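Local coordinates for protein UDP-glucose 6-dehydrogenase (PDB 3VTF) that probably oxidises UDP-glucose to UDP-glucuronate, reducing two molecules of NAD(+) in the process, at residues V170-E175 against E223-K228; R191-A196 against L217-R222; G337-A342 against Y370-M375; N346-R351 against M377-A382. One frame throughout, in Å; residues are numbered along the deposited sequence.

Contact 1: V170-E175 against E223-K228; sequences VASNPE and EAELVK. With UPG (uridine-5'-diphosphate-glucose), chain B.
The UDP-glucose pocket has one of its walls here, where Lys228 of the long helix 221-251 meets Glu175, just beyond the end of strand 169-172. The lysine ammonium gives a hydrogen bond from NZ to the backbone O of Glu175 (3.1 Å), lying in the carbonyl plane, and a second from NZ to O6' of the sugar (2.8 Å); Asn232 OD1 takes a third. Three oxygens thus fix the ammonium in a buried place, and a lysine suits it because its chain can span from the helix to the sugar. With CG anti to the backbone N (chi1 178°) and a bend at chi2, that chain passes alongside Glu175 O on its way to the ligand. The carboxylate of Glu175 is not its salt-bridge partner: OE2 stays 4.0 Å from NZ, while OE1 accepts from Leu177 N. Behind the pocket the packing is compact. Pro174 lays its ring on the helix, CG 3.5 Å from Ala224 O and CB 3.9 Å from Lys228 CB, and the small Ala224 lets the strand end come close. Ser172 OG touches Glu225 CG at 3.4 Å, whereas the Glu225 carboxylate turns to Thr151 and Gly149. A helix lysine that bonds both the loop after a strand and the glucose O6' is characteristic of the substrate site in UDP-glucose dehydrogenases.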
# COMPACT_ATOMS: atom_id res chain seq x y z
N VAL A 170 1.88 2.06 32.80
CA VAL A 170 2.68 2.30 31.58
C VAL A 170 1.65 2.34 30.44
O VAL A 170 0.51 1.80 30.56
CB VAL A 170 3.74 1.22 31.27
CG1 VAL A 170 4.80 1.17 32.40
CG2 VAL A 170 3.09 -0.18 31.10
N ALA A 171 2.04 2.95 29.33
CA ALA A 171 1.22 2.94 28.16
C ALA A 171 2.12 3.24 26.96
O ALA A 171 3.03 4.09 27.07
CB ALA A 171 0.12 4.02 28.23
N SER A 172 1.79 2.66 25.83
CA SER A 172 2.45 3.01 24.56
C SER A 172 1.42 3.99 23.90
O SER A 172 0.21 3.73 23.88
CB SER A 172 2.54 1.73 23.71
OG SER A 172 2.80 2.08 22.35
N ASN A 173 1.90 5.12 23.41
CA ASN A 173 1.04 6.12 22.76
C ASN A 173 1.89 6.64 21.59
O ASN A 173 2.64 7.66 21.68
CB ASN A 173 0.70 7.25 23.79
CG ASN A 173 -0.09 8.40 23.16
OD1 ASN A 173 -0.93 8.22 22.19
ND2 ASN A 173 0.19 9.58 23.63
N PRO A 174 1.89 5.86 20.49
CA PRO A 174 2.83 6.22 19.46
C PRO A 174 2.51 7.56 18.83
O PRO A 174 1.37 8.10 19.00
CB PRO A 174 2.65 5.10 18.40
CG PRO A 174 1.38 4.39 18.75
CD PRO A 174 1.23 4.55 20.26
N GLU A 175 3.50 8.09 18.15
CA GLU A 175 3.29 9.43 17.53
C GLU A 175 3.40 9.30 16.03
O GLU A 175 4.01 8.35 15.54
CB GLU A 175 4.29 10.42 18.09
CG GLU A 175 5.72 9.92 17.92
CD GLU A 175 6.22 10.21 16.53
OE1 GLU A 175 5.69 11.18 15.86
OE2 GLU A 175 7.13 9.49 16.11
N GLU A 223 0.08 -4.01 20.65
CA GLU A 223 -0.63 -3.66 19.43
C GLU A 223 -0.34 -2.24 19.01
O GLU A 223 0.03 -2.01 17.88
CB GLU A 223 -2.12 -3.85 19.61
CG GLU A 223 -2.51 -5.30 19.77
CD GLU A 223 -3.92 -5.50 20.27
OE1 GLU A 223 -4.44 -4.66 21.00
OE2 GLU A 223 -4.49 -6.53 19.92
N ALA A 224 -0.40 -1.31 19.95
CA ALA A 224 -0.03 0.09 19.66
C ALA A 224 1.43 0.20 19.16
O ALA A 224 1.71 0.96 18.21
CB ALA A 224 -0.23 0.88 20.93
N GLU A 225 2.40 -0.55 19.76
CA GLU A 225 3.76 -0.47 19.28
C GLU A 225 3.86 -1.00 17.86
O GLU A 225 4.59 -0.43 17.03
CB GLU A 225 4.71 -1.32 20.23
CG GLU A 225 4.81 -0.58 21.61
CD GLU A 225 5.36 -1.50 22.76
OE1 GLU A 225 5.05 -2.71 22.83
OE2 GLU A 225 6.18 -0.98 23.56
N LEU A 226 3.17 -2.11 17.60
CA LEU A 226 3.19 -2.68 16.21
C LEU A 226 2.49 -1.75 15.17
O LEU A 226 2.94 -1.60 13.98
CB LEU A 226 2.51 -4.03 16.20
CG LEU A 226 2.62 -4.82 14.85
CD1 LEU A 226 4.07 -4.91 14.50
CD2 LEU A 226 2.06 -6.19 15.05
N VAL A 227 1.45 -1.02 15.60
CA VAL A 227 0.79 -0.06 14.69
C VAL A 227 1.76 0.93 14.16
O VAL A 227 1.74 1.30 12.98
CB VAL A 227 -0.37 0.72 15.41
CG1 VAL A 227 -0.87 1.87 14.55
CG2 VAL A 227 -1.55 -0.20 15.72
N LYS A 228 2.67 1.42 15.01
CA LYS A 228 3.60 2.41 14.57
C LYS A 228 4.55 1.87 13.49
O LYS A 228 4.87 2.60 12.44
CB LYS A 228 4.43 2.88 15.75
CG LYS A 228 5.52 3.91 15.45
CD LYS A 228 4.98 5.06 14.58
CE LYS A 228 6.06 6.10 14.38
NZ LYS A 228 5.62 7.04 13.30
N1 UPG B . 8.97 10.60 0.17
C2 UPG B . 9.07 10.04 -1.14
N3 UPG B . 7.96 9.88 -1.86
C4 UPG B . 6.73 10.19 -1.32
C5 UPG B . 6.57 10.73 0.00
C6 UPG B . 7.76 10.88 0.74
O2 UPG B . 10.19 9.71 -1.64
O4 UPG B . 5.69 9.97 -2.03
C1C UPG B . 10.25 10.71 0.90
C2C UPG B . 10.44 12.13 1.40
O2C UPG B . 11.12 12.95 0.45
C3C UPG B . 11.29 11.92 2.67
C4C UPG B . 10.83 10.57 3.21
O4C UPG B . 10.07 9.97 2.14
O3C UPG B . 12.68 11.72 2.28
C5C UPG B . 9.91 10.68 4.45
O5C UPG B . 8.98 11.75 4.20
PA UPG B . 7.85 12.15 5.39
O1A UPG B . 6.88 10.95 5.64
O2A UPG B . 7.34 13.58 5.09
O3A UPG B . 8.87 12.48 6.59
PB UPG B . 8.81 12.17 8.20
O1B UPG B . 8.81 13.51 8.90
O2B UPG B . 10.10 11.32 8.23
O3B UPG B . 7.44 11.47 8.62
C1' UPG B . 7.37 10.03 8.81
C2' UPG B . 5.91 9.65 8.74
C3' UPG B . 5.22 10.18 10.02
C4' UPG B . 5.97 9.58 11.24
C5' UPG B . 7.43 10.16 11.24
C6' UPG B . 8.38 9.65 12.35
O2' UPG B . 5.50 10.45 7.57
O3' UPG B . 3.87 9.74 9.98
O4' UPG B . 5.31 10.08 12.42
O5' UPG B . 7.99 9.59 10.02
O6' UPG B . 8.00 8.31 12.74

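Contact 2: R191-A196 against L217-R222; sequences RIVIGA and LVMKPR
Leu217 N donates to Ile192 O at 2.9 Å, almost straight at the hydrogen (169°), and the bond belongs to the parallel pairing of strands 192-196 and 216-219. The pattern continues as Ile194 N gives to Leu217 O and Met219 N to Ile194 O, so Ile194 is bonded through N and O to residues flanking Val218. The last link, Ala196 N to Met219 O (3.2 Å), is weak and bent. On the face turned to helix 221-251, Val193 CG1 lies 3.9 Å from Met219 SD; CG1 is anti to the backbone N (chi1 174°), and the flexible thioether folds against it. Branched Ile194 and Val218 suit the strands and lie on the other face, where helix 199-208 packs on Ile194. Gly195 is required by closeness: a CB there would run into Pro221 CA and Lys220 O. Pro221, in the first turn of the helix, sets its ring against the strand end, CG 3.4 Å from Gly195 O and CD 3.4 Å from Ala196 O. Replacing it with an alanine would probably leave these carbonyls without the CG and CD packed on them and the backbone without the ring's restraint. Backbone bonds therefore set the register of this beta-alpha-beta unit, while Pro221 on the carbonyls, and Val193 and Met219 against Ala224, hold the following helix close.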
# COMPACT_ATOMS: atom_id res chain seq x y z
N ARG A 191 -5.67 9.87 13.93
CA ARG A 191 -6.20 9.01 14.97
C ARG A 191 -5.18 9.06 16.15
O ARG A 191 -4.06 9.52 15.97
CB ARG A 191 -6.43 7.56 14.55
CG ARG A 191 -5.20 6.67 14.35
CD ARG A 191 -4.39 7.24 13.16
NE ARG A 191 -3.54 6.14 12.58
CZ ARG A 191 -2.35 6.31 12.02
NH1 ARG A 191 -1.74 7.53 11.95
NH2 ARG A 191 -1.72 5.22 11.53
N ILE A 192 -5.65 8.75 17.35
CA ILE A 192 -4.82 8.66 18.55
C ILE A 192 -4.83 7.22 19.01
O ILE A 192 -5.92 6.60 19.15
CB ILE A 192 -5.41 9.60 19.66
CG1 ILE A 192 -5.14 11.04 19.28
CG2 ILE A 192 -4.73 9.30 21.02
CD1 ILE A 192 -5.97 12.03 20.11
N VAL A 193 -3.63 6.62 19.17
CA VAL A 193 -3.56 5.23 19.53
C VAL A 193 -3.02 5.15 20.97
O VAL A 193 -1.94 5.70 21.28
CB VAL A 193 -2.56 4.50 18.60
CG1 VAL A 193 -2.37 3.05 19.07
CG2 VAL A 193 -3.14 4.49 17.16
N ILE A 194 -3.79 4.52 21.84
CA ILE A 194 -3.42 4.40 23.24
C ILE A 194 -3.29 2.92 23.56
O ILE A 194 -4.27 2.21 23.61
CB ILE A 194 -4.51 5.02 24.14
CG1 ILE A 194 -4.57 6.53 23.96
CG2 ILE A 194 -4.25 4.71 25.60
CD1 ILE A 194 -5.90 7.13 24.31
N GLY A 195 -2.08 2.45 23.78
CA GLY A 195 -1.89 1.09 24.21
C GLY A 195 -1.66 1.08 25.70
O GLY A 195 -0.54 1.18 26.14
N ALA A 196 -2.74 0.93 26.46
CA ALA A 196 -2.71 1.10 27.90
C ALA A 196 -2.35 -0.18 28.60
O ALA A 196 -2.86 -1.22 28.27
CB ALA A 196 -4.04 1.61 28.40
N LEU A 217 -8.25 5.08 19.78
CA LEU A 217 -8.33 3.65 19.81
C LEU A 217 -7.52 3.10 20.96
O LEU A 217 -6.27 3.22 20.98
CB LEU A 217 -7.80 3.02 18.51
CG LEU A 217 -8.66 3.19 17.25
CD1 LEU A 217 -8.89 4.64 16.89
CD2 LEU A 217 -7.87 2.58 16.07
N VAL A 218 -8.19 2.41 21.87
CA VAL A 218 -7.52 1.90 23.03
C VAL A 218 -7.23 0.43 22.76
O VAL A 218 -8.12 -0.31 22.30
CB VAL A 218 -8.44 2.03 24.31
CG1 VAL A 218 -7.84 1.23 25.49
CG2 VAL A 218 -8.65 3.53 24.63
N MET A 219 -6.02 -0.02 22.97
CA MET A 219 -5.64 -1.39 22.61
C MET A 219 -4.50 -1.84 23.50
O MET A 219 -4.09 -1.10 24.34
CB MET A 219 -5.26 -1.48 21.12
CG MET A 219 -4.05 -0.66 20.74
SD MET A 219 -3.73 -0.63 18.96
CE MET A 219 -5.15 0.20 18.31
N LYS A 220 -4.00 -3.05 23.35
CA LYS A 220 -2.84 -3.49 24.14
C LYS A 220 -1.56 -2.71 23.80
O LYS A 220 -1.40 -2.27 22.68
CB LYS A 220 -2.56 -4.96 23.91
CG LYS A 220 -3.77 -5.88 24.00
CD LYS A 220 -3.32 -7.32 23.88
CE LYS A 220 -4.42 -8.31 24.20
NZ LYS A 220 -3.97 -9.67 23.83
N PRO A 221 -0.63 -2.61 24.74
CA PRO A 221 0.60 -1.86 24.49
C PRO A 221 1.37 -2.45 23.30
O PRO A 221 1.88 -1.71 22.50
CB PRO A 221 1.37 -2.03 25.79
CG PRO A 221 0.30 -2.06 26.82
CD PRO A 221 -0.78 -2.90 26.17
N ARG A 222 1.41 -3.77 23.17
CA ARG A 222 2.06 -4.40 22.03
C ARG A 222 1.41 -4.06 20.69
O ARG A 222 2.11 -3.90 19.71
CB ARG A 222 2.13 -5.91 22.21
CG ARG A 222 3.35 -6.39 22.94
CD ARG A 222 3.39 -7.90 23.05
NE ARG A 222 4.52 -8.29 23.85
CZ ARG A 222 5.09 -9.48 23.87
NH1 ARG A 222 4.63 -10.48 23.14
NH2 ARG A 222 6.13 -9.68 24.65

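Contact 3: G337-A342 against Y370-M375; sequences GVLGLA and YVHDPM
Asp373 OD1 reaches across from the end of strand 368-372 to the turn after strand 335-339, accepting from Leu341 N at 2.9 Å and from Ala342 N at 3.0 Å. Both donors come from the same face of the carboxylate, the first on the anti side and the second from well above the plane. The extended first torsion, CG opposite the backbone N (chi1 -170°), carries the group over to that turn. Trp410 NE1 adds a further donor to OD1, while OD2 accepts from Met375 N in an Asx turn and from Ala376 N, so both oxygens are held and the carboxylate cannot easily rotate. With an asparagine in its place, one oxygen would become an NH2, which is likely to leave backbone N-H groups on that side without their acceptor. Leu341 lies across Val371 at about a right angle, CD1 touching CG2 at 3.6 Å; its CG stands beside the backbone N (chi1 -66°), which directs the branched end to the valine. Val371 CG1 also lies 4.2 Å from Val338 CB, two beta-branched residues on one sheet face. On the other face Leu339 CD2 approaches His372 obliquely, and the imidazole bonds through ND1 to Tyr413 OH. Parallel backbone bonds join the strands, from Val338 N to Tyr370 O (2.7 Å) through Gly340 N to His372 O (2.9 Å). Gly340 has backbone angles that call for glycine. One buried carboxylate, its negative charge probably stabilised by several N-H donors, thus ties two strand ends together in place of the sheet bonds that stop there.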
# COMPACT_ATOMS: atom_id res chain seq x y z
N GLY A 337 26.25 19.21 -10.14
CA GLY A 337 25.54 19.80 -9.01
C GLY A 337 24.51 18.87 -8.38
O GLY A 337 23.91 17.98 -9.04
N VAL A 338 24.20 19.14 -7.11
CA VAL A 338 23.08 18.50 -6.50
C VAL A 338 22.21 19.61 -6.02
O VAL A 338 22.63 20.38 -5.15
CB VAL A 338 23.51 17.61 -5.29
CG1 VAL A 338 22.29 17.05 -4.56
CG2 VAL A 338 24.52 16.59 -5.73
N LEU A 339 20.96 19.64 -6.50
CA LEU A 339 19.92 20.53 -6.05
C LEU A 339 19.10 19.88 -4.96
O LEU A 339 18.26 19.02 -5.26
CB LEU A 339 18.98 20.99 -7.19
CG LEU A 339 19.63 21.99 -8.18
CD1 LEU A 339 18.73 22.26 -9.41
CD2 LEU A 339 20.02 23.27 -7.43
N GLY A 340 19.33 20.28 -3.69
CA GLY A 340 18.49 19.77 -2.60
C GLY A 340 19.34 18.86 -1.69
O GLY A 340 19.93 17.90 -2.16
N LEU A 341 19.44 19.21 -0.39
CA LEU A 341 20.20 18.44 0.54
C LEU A 341 19.29 18.08 1.72
O LEU A 341 19.56 17.10 2.39
CB LEU A 341 21.38 19.27 1.06
CG LEU A 341 22.41 19.60 -0.00
CD1 LEU A 341 23.44 20.61 0.51
CD2 LEU A 341 23.13 18.36 -0.54
N ALA A 342 18.32 18.94 2.07
CA ALA A 342 17.34 18.57 3.11
C ALA A 342 16.65 17.26 2.70
O ALA A 342 16.46 17.01 1.52
CB ALA A 342 16.28 19.65 3.28
N TYR A 370 29.07 20.44 -6.66
CA TYR A 370 28.47 21.66 -6.19
C TYR A 370 27.14 21.27 -5.60
O TYR A 370 26.43 20.39 -6.15
CB TYR A 370 28.22 22.60 -7.36
CG TYR A 370 29.51 22.94 -8.06
CD1 TYR A 370 30.10 24.22 -7.89
CD2 TYR A 370 30.14 22.00 -8.88
CE1 TYR A 370 31.32 24.53 -8.53
CE2 TYR A 370 31.34 22.29 -9.52
CZ TYR A 370 31.93 23.55 -9.35
OH TYR A 370 33.09 23.76 -10.05
N VAL A 371 26.75 21.93 -4.52
CA VAL A 371 25.46 21.67 -3.91
C VAL A 371 24.72 22.96 -3.57
O VAL A 371 25.33 23.99 -3.38
CB VAL A 371 25.60 20.83 -2.62
CG1 VAL A 371 26.36 19.55 -2.90
CG2 VAL A 371 26.24 21.63 -1.51
N HIS A 372 23.40 22.88 -3.53
CA HIS A 372 22.58 23.95 -3.01
C HIS A 372 21.41 23.42 -2.23
O HIS A 372 20.91 22.35 -2.52
CB HIS A 372 22.05 24.84 -4.13
CG HIS A 372 21.01 25.83 -3.67
ND1 HIS A 372 19.71 25.56 -3.71
CD2 HIS A 372 21.13 27.10 -3.15
CE1 HIS A 372 19.03 26.61 -3.24
NE2 HIS A 372 19.90 27.54 -2.90
N ASP A 373 20.97 24.16 -1.22
CA ASP A 373 19.67 23.94 -0.61
C ASP A 373 19.16 25.26 -0.08
O ASP A 373 19.94 26.04 0.41
CB ASP A 373 19.76 22.92 0.53
CG ASP A 373 18.41 22.48 1.04
OD1 ASP A 373 17.90 21.47 0.56
OD2 ASP A 373 17.85 23.16 1.89
N PRO A 374 17.87 25.54 -0.13
CA PRO A 374 17.50 26.84 0.44
C PRO A 374 17.68 26.94 1.96
O PRO A 374 17.75 28.07 2.46
CB PRO A 374 15.99 26.94 0.12
CG PRO A 374 15.83 26.04 -1.14
CD PRO A 374 16.72 24.85 -0.74
N MET A 375 17.66 25.83 2.72
CA MET A 375 17.82 25.91 4.17
C MET A 375 18.94 25.05 4.76
O MET A 375 19.51 25.40 5.77
CB MET A 375 16.54 25.59 4.89
CG MET A 375 15.42 26.55 4.58
SD MET A 375 14.00 26.00 5.51
CE MET A 375 14.51 26.57 7.16

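Contact 4: N346-R351 against M377-A382; sequences NTDDVR and MEKARA
The ionic part joins Asp348 to Lys379 of helix 377-384: NZ gives a hydrogen-bonded salt bridge to OD2 at 3.2 Å, approaching from above the carboxylate plane, 50° out of it. A lysine suits this exposed place because its chain, bent at chi3 and chi4, can curl back over the loop; its CD lies 3.2 Å from Asp348 O. The apolar part is carried by Val350, whose two methyls meet neighbouring helix residues: CG2 rests 4.1 Å from Lys379 CB and CG1 4.2 Å from Ala380 CB. Alanine is small enough to let the loop settle against the helix. Within the loop, Asp349 points away from the helix and holds Arg351 instead. OD1 takes Arg351 N at 2.8 Å, closing an Asx turn, and Arg351 NE from the opposite face of its plane, while NH2 binds OD2 at 2.9 Å. The guanidinium thus grips the carboxylate side-on. Arg351 is predicted to bind NAD(+), and Asp349 lies near Glu179 of the substrate site. The loop between strand 335-339 and helix 354-364 lies at the C-terminal ends of the parallel strands, where Rossmann-like alpha/beta domains carry their ligand-binding loops.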
# COMPACT_ATOMS: atom_id res chain seq x y z
N ASN A 346 11.19 22.09 2.93
CA ASN A 346 10.73 22.81 4.10
C ASN A 346 11.21 22.24 5.48
O ASN A 346 10.45 22.11 6.47
CB ASN A 346 9.22 22.97 4.05
CG ASN A 346 8.80 24.25 4.73
OD1 ASN A 346 9.58 25.24 4.76
ND2 ASN A 346 7.62 24.24 5.36
N THR A 347 12.49 21.83 5.49
CA THR A 347 13.16 21.52 6.75
C THR A 347 14.59 21.82 6.45
O THR A 347 15.00 22.03 5.27
CB THR A 347 13.11 20.02 7.13
OG1 THR A 347 13.62 19.27 6.02
CG2 THR A 347 11.69 19.50 7.43
N ASP A 348 15.38 21.83 7.51
CA ASP A 348 16.80 22.01 7.35
C ASP A 348 17.54 20.72 7.76
O ASP A 348 18.77 20.61 7.66
CB ASP A 348 17.34 23.28 8.04
CG ASP A 348 17.21 23.24 9.56
OD1 ASP A 348 16.27 22.58 10.03
OD2 ASP A 348 18.05 23.88 10.26
N ASP A 349 16.75 19.74 8.13
CA ASP A 349 17.21 18.38 8.49
C ASP A 349 17.83 17.63 7.29
O ASP A 349 17.14 17.43 6.25
CB ASP A 349 15.97 17.62 9.03
CG ASP A 349 16.31 16.30 9.68
OD1 ASP A 349 17.44 15.81 9.53
OD2 ASP A 349 15.42 15.74 10.36
N VAL A 350 19.09 17.21 7.40
CA VAL A 350 19.75 16.36 6.40
C VAL A 350 19.91 14.88 6.79
O VAL A 350 20.58 14.13 6.12
CB VAL A 350 21.11 16.97 6.04
CG1 VAL A 350 20.84 18.35 5.37
CG2 VAL A 350 21.93 17.10 7.31
N ARG A 351 19.29 14.42 7.89
CA ARG A 351 19.57 13.06 8.33
C ARG A 351 19.14 12.06 7.28
O ARG A 351 18.01 12.19 6.76
CB ARG A 351 18.83 12.78 9.69
CG ARG A 351 19.52 13.57 10.87
CD ARG A 351 18.73 13.39 12.17
NE ARG A 351 17.48 14.16 12.15
CZ ARG A 351 16.62 14.14 13.16
NH1 ARG A 351 16.87 13.37 14.24
NH2 ARG A 351 15.54 14.81 13.13
N MET A 377 22.05 24.05 4.20
CA MET A 377 23.45 23.94 3.75
C MET A 377 24.38 23.94 4.94
O MET A 377 25.43 23.32 4.91
CB MET A 377 23.82 25.05 2.75
CG MET A 377 23.17 24.82 1.37
SD MET A 377 23.73 25.99 0.08
CE MET A 377 25.26 25.23 -0.13
N GLU A 378 23.99 24.61 6.00
CA GLU A 378 24.85 24.66 7.21
C GLU A 378 24.87 23.27 7.82
O GLU A 378 25.95 22.69 8.08
CB GLU A 378 24.36 25.71 8.25
CG GLU A 378 25.04 27.09 8.10
CD GLU A 378 26.51 27.11 7.54
OE1 GLU A 378 27.49 26.87 8.29
OE2 GLU A 378 26.70 27.41 6.32
N LYS A 379 23.69 22.68 7.95
CA LYS A 379 23.63 21.30 8.48
C LYS A 379 24.38 20.33 7.57
O LYS A 379 25.08 19.46 8.05
CB LYS A 379 22.18 20.88 8.75
CG LYS A 379 21.61 21.63 9.95
CD LYS A 379 20.36 20.97 10.46
CE LYS A 379 20.39 20.96 11.98
NZ LYS A 379 19.85 22.26 12.37
N ALA A 380 24.26 20.49 6.24
CA ALA A 380 24.93 19.58 5.33
C ALA A 380 26.46 19.75 5.46
O ALA A 380 27.17 18.79 5.34
CB ALA A 380 24.51 19.85 3.90
N ARG A 381 26.94 20.99 5.58
CA ARG A 381 28.39 21.27 5.79
C ARG A 381 28.90 20.53 7.01
O ARG A 381 30.00 19.95 6.95
CB ARG A 381 28.68 22.76 5.95
CG ARG A 381 30.18 23.13 6.13
CD ARG A 381 30.36 24.58 6.63
NE ARG A 381 29.82 25.58 5.70
CZ ARG A 381 30.38 25.89 4.52
NH1 ARG A 381 31.50 25.28 4.17
NH2 ARG A 381 29.84 26.80 3.70
N ALA A 382 28.09 20.53 8.09
CA ALA A 382 28.42 19.72 9.29
C ALA A 382 28.78 18.30 8.90
O ALA A 382 29.60 17.70 9.54
CB ALA A 382 27.31 19.72 10.33

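From the N terminus, strand 169-172 enters contact 1, which closes only when the chain returns in helix 221-251. Contact 2 opens and closes within that span, pairing strands 192-196 and 216-219 of the same mixed sheet. The two touch, as Ser172 O and Gly195 N probably bond, and both reach the second subunit. Far along the chain, contacts 3 and 4 cross: segment 337-342 comes first, then 346-351, then 370-375 and 377-382, so the loops they close overlap along the chain. They touch through Leu341 and Val350 and tie strands and helix of the UDP-binding domain. Contacts 1 and 3 lie with centres about 36 Å apart, on opposite sides of the chain's centre.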